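Putative aminooxidase (Propionibacterium acnes, PDB 2BA9) isomerises polyunsaturated fatty acids, producing conjugated linoleic acid, probably with the help of its bound FAD. Local coordinates at residues L141-F145 / S376-K380; G171-N175 / M302-L307; Q391-F397 / L418-F423. All coordinates share one frame. Residue numbers count along the deposited sequence, not the author numbering.

In the fold
Contacts 1 and 2 lie side by side, their centres 16 Å apart, and they touch directly: P144 CB is 3.5 Å from D174 O, and F145 CD2 is 3.5 Å from F173 CG. In sequence, 171-175 and 302-307 both fall between 141-145 and 376-380, so contact 2 is made within the span that contact 1 brackets. Contact 3 comes later and stands apart, about 26 Å from contact 1 and 36 Å from contact 2, centre to centre, packing the C-terminal helix on the FAD-binding parallel sheet. The side chains of M302 and L418 lie about 13 and 12 Å from FAD, so neither touches the cofactor.

Contact 1. Residues L141-F145 / S376-K380; sequences LMLPF and SEDYK
A loop docks here on a short helix of the amine-oxidase-like fold: residues 141-145 lead into helix 145-151, which F145 begins, and 376-380 form a single helical turn soon after strand 359-373, closed by K380 N to S376 O at 2.8 Å. Backbone phi/psi is -74/-12 at L141 and -82/-10 at M142, then extended at L143 (-83/156) and P144 (-55/147). P144 stands at the N-cap position, and its ring-fixed phi suits the extended backbone just before the helix. The closest CA pair is L143 with S376, 5.4 Å apart, and the two segments bury 307 Å² in all.

The polar element is one very short hydrogen bond, S376 OG to M142 O at 2.4 Å. Serine, with chi1 t, is small enough to sit against the loop backbone, with P144 CD 3.3 Å from S376 OG.

Apolar packing centres on M142, whose side chain is m, t, t. Its CG lies 3.6 Å from Y379 CD2, and its CB is 3.7 Å from K380 CG. M142 SD is 5.3 Å from the Y379 ring centroid, 80° off the normal, a Met-aromatic contact at the ring edge. Tyrosine suits this place because its ring packs on M142 while its OH bonds to H133 ND1. F145 turns elsewhere, meeting the rings of F173 and W161.

At the exposed margin the extended K380 chain (m, t, t, t) lays its aliphatic part on M142, and its end makes a close van der Waals approach, NZ to L143 CD2 at 3.1 Å.

Contact 2. Residues G171-N175 / M302-L307; sequences GHFDN and MRPERL
This is a small loop-to-loop contact, water-bridged and led by one histidine, joining the loop between helices 166-170 and 178-184 to the turn between strands 295-297 and 310-315. The nearest CA atoms, those of H172 and P304, are 7.1 Å apart, and 186 Å² is buried. G171 leaves helix 166-170 with phi/psi 99/-163, angles at which a CB would collide with the preceding carbonyl, so glycine fits. H172 follows in an extended conformation (-118/140), and the turn after it is closed by N175 N to H172 O at 3.1 Å.

H172, with chi1 m and chi2 74°, reaches across the gap. Water 1 links H172 NE2, at 2.9 Å, with R303 O, to which it donates at 2.7 Å. H172 CD2 sits 3.0 Å from M302 O, near the ring plane. Histidine combines a polar edge for the water with ring carbons for van der Waals contact: H172 CD2 is 3.7 Å from P304 CG, and H172 CE1 is 4.1 Å from L307 CD1.

In 302-307, P304 and E305 form a short 3-10 turn in the loop joining the adjacent antiparallel strands 295-297 and 310-315 of the mixed sheet, held by R306 N to R303 O at 2.7 Å and L307 N to P304 O at 3.2 Å. The fixed phi of P304 suits the start of this turn. H333 meets the H172 ring edge-to-face and bonds through NE2 to D174 OD1, the same oxygen that lies 3.4 Å from P304 CG.

Contact 3. Residues Q391-F397 / L418-F423; sequences QGRRNTF and LVTRFF
An aromatic cluster of F397, F422 and F423 packs the C-terminal helix 408-423 against strand 396-398, an outermost strand of the parallel sheet of the Rossmann-type FAD-binding domain. A turn precedes the strand, with G392 at positive phi (78/-7), which favours glycine. The helix widens to a pi-type turn at 419-423 (F422 phi/psi -125/-22), with F422 N to L418 O at 3.0 Å; F422 and F423 are both chi1 m. F397, extended (-119/150) with chi1 m, points toward the helix; the nearest CA pair is F397 with L418, 8.6 Å apart.

F397 CE1 lies 3.6 Å from F422 CB, and F423 CZ sits over one face of the F397 ring, 3.9 Å from F397 CD2. The F397 ring is inclined 39° to F422 and 44° to F423, centroids 5.5 and 5.0 Å apart. L418 CD2 is 4.2 Å from F397 CB, and Q391 CB packs 3.6 Å from F422 CZ.

The join rests mainly on apolar packing; no bond between the two segments directs it.

Contact 1. Residues L141-F145 / S376-K380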
# COMPACT_ATOMS: atom_id res chain seq x y z
N LEU A 141 -16.49 4.81 11.65
CA LEU A 141 -15.29 4.42 10.90
C LEU A 141 -14.82 5.48 9.89
O LEU A 141 -13.71 5.40 9.35
CB LEU A 141 -15.53 3.08 10.19
CG LEU A 141 -15.73 1.88 11.12
CD1 LEU A 141 -16.28 0.71 10.34
CD2 LEU A 141 -14.42 1.51 11.79
N MET A 142 -15.68 6.46 9.65
CA MET A 142 -15.38 7.58 8.76
C MET A 142 -14.55 8.68 9.45
O MET A 142 -14.05 9.60 8.79
CB MET A 142 -16.69 8.16 8.23
CG MET A 142 -17.54 7.14 7.50
SD MET A 142 -18.94 7.87 6.67
CE MET A 142 -19.82 6.40 6.11
N LEU A 143 -14.41 8.57 10.77
CA LEU A 143 -13.63 9.49 11.59
C LEU A 143 -12.14 9.13 11.56
O LEU A 143 -11.80 7.97 11.33
CB LEU A 143 -14.10 9.43 13.04
CG LEU A 143 -15.47 10.02 13.35
CD1 LEU A 143 -15.93 9.67 14.79
CD2 LEU A 143 -15.41 11.54 13.11
N PRO A 144 -11.24 10.11 11.82
CA PRO A 144 -9.84 9.75 11.99
C PRO A 144 -9.70 8.67 13.08
O PRO A 144 -10.49 8.65 14.05
CB PRO A 144 -9.16 11.06 12.38
CG PRO A 144 -10.08 12.14 11.90
CD PRO A 144 -11.46 11.57 11.98
N PHE A 145 -8.72 7.78 12.91
CA PHE A 145 -8.59 6.60 13.78
C PHE A 145 -8.59 6.91 15.27
O PHE A 145 -9.24 6.20 16.03
CB PHE A 145 -7.35 5.78 13.41
CG PHE A 145 -7.33 4.38 14.01
CD1 PHE A 145 -8.31 3.47 13.71
CD2 PHE A 145 -6.27 3.97 14.82
CE1 PHE A 145 -8.29 2.18 14.25
CE2 PHE A 145 -6.23 2.68 15.36
CZ PHE A 145 -7.25 1.79 15.07
N SER A 376 -11.20 12.47 6.21
CA SER A 376 -12.38 12.07 6.96
C SER A 376 -13.64 12.81 6.48
O SER A 376 -14.68 12.19 6.24
CB SER A 376 -12.16 12.29 8.46
OG SER A 376 -13.29 11.86 9.20
N GLU A 377 -13.53 14.12 6.31
CA GLU A 377 -14.64 14.95 5.79
C GLU A 377 -15.14 14.50 4.41
O GLU A 377 -16.35 14.35 4.17
CB GLU A 377 -14.19 16.41 5.69
CG GLU A 377 -15.22 17.33 5.05
CD GLU A 377 -14.73 18.76 4.92
OE1 GLU A 377 -15.41 19.65 5.48
OE2 GLU A 377 -13.67 18.97 4.27
N ASP A 378 -14.20 14.32 3.49
CA ASP A 378 -14.51 13.87 2.14
C ASP A 378 -15.08 12.43 2.19
O ASP A 378 -16.04 12.13 1.52
CB ASP A 378 -13.27 13.99 1.24
CG ASP A 378 -12.92 15.45 0.90
OD1 ASP A 378 -13.78 16.35 1.08
OD2 ASP A 378 -11.79 15.71 0.44
N TYR A 379 -14.52 11.58 3.04
CA TYR A 379 -15.07 10.24 3.22
C TYR A 379 -16.54 10.33 3.69
O TYR A 379 -17.42 9.68 3.11
CB TYR A 379 -14.19 9.41 4.19
CG TYR A 379 -14.37 7.90 4.08
CD1 TYR A 379 -13.33 7.07 3.63
CD2 TYR A 379 -15.59 7.30 4.43
CE1 TYR A 379 -13.51 5.68 3.52
CE2 TYR A 379 -15.77 5.93 4.32
CZ TYR A 379 -14.75 5.12 3.87
OH TYR A 379 -14.99 3.77 3.79
N LYS A 380 -16.79 11.18 4.70
CA LYS A 380 -18.10 11.38 5.32
C LYS A 380 -19.07 11.95 4.31
O LYS A 380 -20.25 11.62 4.33
CB LYS A 380 -18.02 12.35 6.51
CG LYS A 380 -17.54 11.76 7.84
CD LYS A 380 -17.54 12.83 8.92
CE LYS A 380 -16.66 12.46 10.10
NZ LYS A 380 -16.70 13.59 11.11

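Contact 2. Residues G171-N175 / M302-L307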
# COMPACT_ATOMS: atom_id res chain seq x y z
N GLY A 171 0.66 7.00 7.30
CA GLY A 171 0.25 8.28 7.87
C GLY A 171 -0.21 8.17 9.29
O GLY A 171 0.05 7.17 9.95
N HIS A 172 -0.90 9.20 9.76
CA HIS A 172 -1.08 9.41 11.18
C HIS A 172 -2.54 9.34 11.61
O HIS A 172 -3.42 9.83 10.92
CB HIS A 172 -0.42 10.73 11.60
CG HIS A 172 1.07 10.73 11.40
ND1 HIS A 172 1.66 10.81 10.16
CD2 HIS A 172 2.08 10.62 12.29
CE1 HIS A 172 2.97 10.78 10.30
NE2 HIS A 172 3.26 10.66 11.58
N PHE A 173 -2.76 8.72 12.77
CA PHE A 173 -4.10 8.45 13.31
C PHE A 173 -4.89 9.70 13.69
O PHE A 173 -6.12 9.64 13.85
CB PHE A 173 -3.99 7.53 14.53
CG PHE A 173 -3.55 6.11 14.22
CD1 PHE A 173 -3.01 5.32 15.24
CD2 PHE A 173 -3.70 5.53 12.95
CE1 PHE A 173 -2.60 4.00 15.00
CE2 PHE A 173 -3.30 4.20 12.71
CZ PHE A 173 -2.75 3.45 13.73
N ASP A 174 -4.21 10.83 13.86
CA ASP A 174 -4.89 12.10 14.12
C ASP A 174 -5.78 12.56 12.93
O ASP A 174 -6.67 13.38 13.11
CB ASP A 174 -3.88 13.19 14.49
CG ASP A 174 -2.92 13.52 13.33
OD1 ASP A 174 -1.83 12.92 13.29
OD2 ASP A 174 -3.27 14.38 12.49
N ASN A 175 -5.51 12.03 11.73
CA ASN A 175 -6.26 12.41 10.54
C ASN A 175 -6.71 11.27 9.60
O ASN A 175 -7.76 11.37 8.99
CB ASN A 175 -5.45 13.44 9.75
CG ASN A 175 -4.15 12.88 9.22
OD1 ASN A 175 -4.09 12.42 8.10
ND2 ASN A 175 -3.11 12.93 10.03
N MET A 302 7.24 8.33 15.11
CA MET A 302 5.95 8.20 14.42
C MET A 302 4.92 9.27 14.82
O MET A 302 3.81 9.31 14.29
CB MET A 302 5.35 6.82 14.70
CG MET A 302 6.18 5.67 14.22
SD MET A 302 5.51 4.11 14.81
CE MET A 302 6.97 3.03 14.74
N ARG A 303 5.28 10.10 15.80
CA ARG A 303 4.56 11.31 16.15
C ARG A 303 4.66 12.33 15.02
O ARG A 303 5.75 12.50 14.44
CB ARG A 303 5.22 11.97 17.36
CG ARG A 303 5.12 11.23 18.65
CD ARG A 303 5.51 12.13 19.82
NE ARG A 303 6.94 12.07 20.13
CZ ARG A 303 7.79 13.09 20.11
NH1 ARG A 303 7.39 14.32 19.80
NH2 ARG A 303 9.06 12.89 20.44
N PRO A 304 3.57 13.06 14.73
CA PRO A 304 3.58 14.12 13.71
C PRO A 304 4.66 15.18 13.97
O PRO A 304 5.23 15.74 13.03
CB PRO A 304 2.19 14.73 13.85
CG PRO A 304 1.36 13.62 14.37
CD PRO A 304 2.24 12.93 15.34
N GLU A 305 4.93 15.42 15.25
CA GLU A 305 5.98 16.32 15.70
C GLU A 305 7.36 15.85 15.26
O GLU A 305 8.32 16.63 15.26
CB GLU A 305 5.94 16.39 17.23
CG GLU A 305 4.71 17.10 17.80
CD GLU A 305 3.47 16.23 18.00
OE1 GLU A 305 3.50 14.99 17.82
OE2 GLU A 305 2.43 16.82 18.36
N ARG A 306 7.47 14.57 14.90
CA ARG A 306 8.73 13.98 14.45
C ARG A 306 8.76 13.62 12.96
O ARG A 306 9.64 12.88 12.51
CB ARG A 306 9.04 12.76 15.32
CG ARG A 306 9.33 13.08 16.77
CD ARG A 306 10.63 13.87 16.98
NE ARG A 306 11.82 13.03 16.79
CZ ARG A 306 13.07 13.45 16.96
NH1 ARG A 306 13.31 14.69 17.37
NH2 ARG A 306 14.08 12.62 16.74
N LEU A 307 7.82 14.16 12.18
CA LEU A 307 7.78 13.96 10.73
C LEU A 307 9.15 14.17 10.07
O LEU A 307 9.81 15.16 10.33
CB LEU A 307 6.78 14.91 10.10
CG LEU A 307 6.38 14.64 8.65
CD1 LEU A 307 5.62 13.35 8.56
CD2 LEU A 307 5.53 15.81 8.10
O HOH W 1 6.10 11.04 12.25

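Contact 3. Residues Q391-F397 / L418-F423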
# COMPACT_ATOMS: atom_id res chain seq x y z
N GLN A 391 -18.88 3.66 -11.44
CA GLN A 391 -18.25 2.50 -12.08
C GLN A 391 -18.92 2.20 -13.41
O GLN A 391 -20.14 2.33 -13.56
CB GLN A 391 -18.27 1.26 -11.17
CG GLN A 391 -17.35 1.36 -9.94
CD GLN A 391 -15.87 1.16 -10.26
OE1 GLN A 391 -15.41 1.41 -11.38
NE2 GLN A 391 -15.11 0.72 -9.26
N GLY A 392 -18.11 1.86 -14.41
CA GLY A 392 -18.63 1.50 -15.73
C GLY A 392 -19.03 2.67 -16.60
O GLY A 392 -19.35 2.48 -17.78
N ARG A 393 -19.02 3.89 -16.05
CA ARG A 393 -19.36 5.09 -16.81
C ARG A 393 -18.41 5.30 -17.97
O ARG A 393 -17.19 5.44 -17.78
CB ARG A 393 -19.34 6.35 -15.93
CG ARG A 393 -19.75 7.61 -16.70
CD ARG A 393 -19.57 8.89 -15.90
NE ARG A 393 -20.41 8.93 -14.71
CZ ARG A 393 -20.55 10.00 -13.92
NH1 ARG A 393 -19.92 11.14 -14.19
NH2 ARG A 393 -21.32 9.91 -12.84
N ARG A 394 -18.99 5.36 -19.17
CA ARG A 394 -18.24 5.42 -20.42
C ARG A 394 -17.18 4.34 -20.46
O ARG A 394 -16.02 4.60 -20.81
CB ARG A 394 -17.64 6.81 -20.64
CG ARG A 394 -18.70 7.84 -21.04
CD ARG A 394 -18.27 9.23 -20.66
NE ARG A 394 -17.33 9.80 -21.62
CZ ARG A 394 -16.35 10.65 -21.32
NH1 ARG A 394 -16.13 11.04 -20.08
NH2 ARG A 394 -15.57 11.11 -22.28
N ASN A 395 -17.60 3.14 -20.06
CA ASN A 395 -16.76 1.94 -20.11
C ASN A 395 -15.44 2.07 -19.36
O ASN A 395 -14.45 1.42 -19.71
CB ASN A 395 -16.52 1.54 -21.56
CG ASN A 395 -17.80 1.44 -22.35
OD1 ASN A 395 -18.78 0.87 -21.87
ND2 ASN A 395 -17.80 1.98 -23.55
N THR A 396 -15.44 2.90 -18.32
CA THR A 396 -14.28 3.13 -17.49
C THR A 396 -14.56 2.58 -16.11
O THR A 396 -15.60 2.89 -15.52
CB THR A 396 -13.97 4.62 -17.36
OG1 THR A 396 -13.83 5.19 -18.67
CG2 THR A 396 -12.69 4.83 -16.56
N PHE A 397 -13.63 1.76 -15.60
CA PHE A 397 -13.72 1.21 -14.26
C PHE A 397 -12.53 1.68 -13.43
O PHE A 397 -11.45 1.95 -13.96
CB PHE A 397 -13.81 -0.31 -14.32
CG PHE A 397 -15.06 -0.82 -14.98
CD1 PHE A 397 -16.20 -1.08 -14.24
CD2 PHE A 397 -15.09 -1.01 -16.37
CE1 PHE A 397 -17.34 -1.55 -14.85
CE2 PHE A 397 -16.25 -1.47 -16.98
CZ PHE A 397 -17.37 -1.74 -16.23
N LEU A 418 -13.65 -7.00 -8.76
CA LEU A 418 -14.12 -6.14 -9.85
C LEU A 418 -14.67 -6.96 -11.02
O LEU A 418 -15.67 -6.59 -11.63
CB LEU A 418 -13.01 -5.22 -10.36
CG LEU A 418 -13.45 -4.07 -11.28
CD1 LEU A 418 -14.02 -2.89 -10.48
CD2 LEU A 418 -12.27 -3.62 -12.16
N VAL A 419 -13.99 -8.06 -11.32
CA VAL A 419 -14.38 -8.95 -12.41
C VAL A 419 -15.70 -9.61 -12.05
O VAL A 419 -16.61 -9.70 -12.87
CB VAL A 419 -13.32 -10.04 -12.67
CG1 VAL A 419 -13.79 -10.98 -13.78
CG2 VAL A 419 -11.95 -9.42 -12.99
N THR A 420 -15.80 -10.06 -10.80
CA THR A 420 -17.05 -10.61 -10.26
C THR A 420 -18.17 -9.58 -10.27
O THR A 420 -19.28 -9.89 -10.68
CB THR A 420 -16.89 -11.12 -8.82
OG1 THR A 420 -15.74 -11.98 -8.73
CG2 THR A 420 -18.13 -11.88 -8.39
N ARG A 421 -17.88 -8.37 -9.83
CA ARG A 421 -18.92 -7.35 -9.65
C ARG A 421 -19.50 -6.81 -10.95
O ARG A 421 -20.71 -6.53 -11.02
CB ARG A 421 -18.41 -6.20 -8.79
CG ARG A 421 -18.12 -6.58 -7.34
CD ARG A 421 -18.04 -5.35 -6.48
NE ARG A 421 -16.96 -4.47 -6.88
CZ ARG A 421 -16.99 -3.13 -6.88
NH1 ARG A 421 -18.09 -2.46 -6.52
NH2 ARG A 421 -15.91 -2.46 -7.25
N PHE A 422 -18.66 -6.67 -11.98
CA PHE A 422 -19.07 -5.98 -13.21
C PHE A 422 -18.91 -6.73 -14.55
O PHE A 422 -19.58 -6.37 -15.54
CB PHE A 422 -18.31 -4.66 -13.31
CG PHE A 422 -18.51 -3.76 -12.13
CD1 PHE A 422 -19.78 -3.29 -11.81
CD2 PHE A 422 -17.44 -3.39 -11.33
CE1 PHE A 422 -19.97 -2.46 -10.71
CE2 PHE A 422 -17.63 -2.56 -10.24
CZ PHE A 422 -18.89 -2.09 -9.94
N PHE A 423 -18.06 -7.73 -14.62
CA PHE A 423 -17.73 -8.33 -15.91
C PHE A 423 -18.47 -9.63 -16.15
O PHE A 423 -19.08 -9.81 -17.21
CB PHE A 423 -16.22 -8.51 -16.05
CG PHE A 423 -15.48 -7.21 -16.25
CD1 PHE A 423 -14.96 -6.87 -17.49
CD2 PHE A 423 -15.32 -6.32 -15.19
CE1 PHE A 423 -14.28 -5.67 -17.68
CE2 PHE A 423 -14.63 -5.12 -15.36
CZ PHE A 423 -14.11 -4.79 -16.61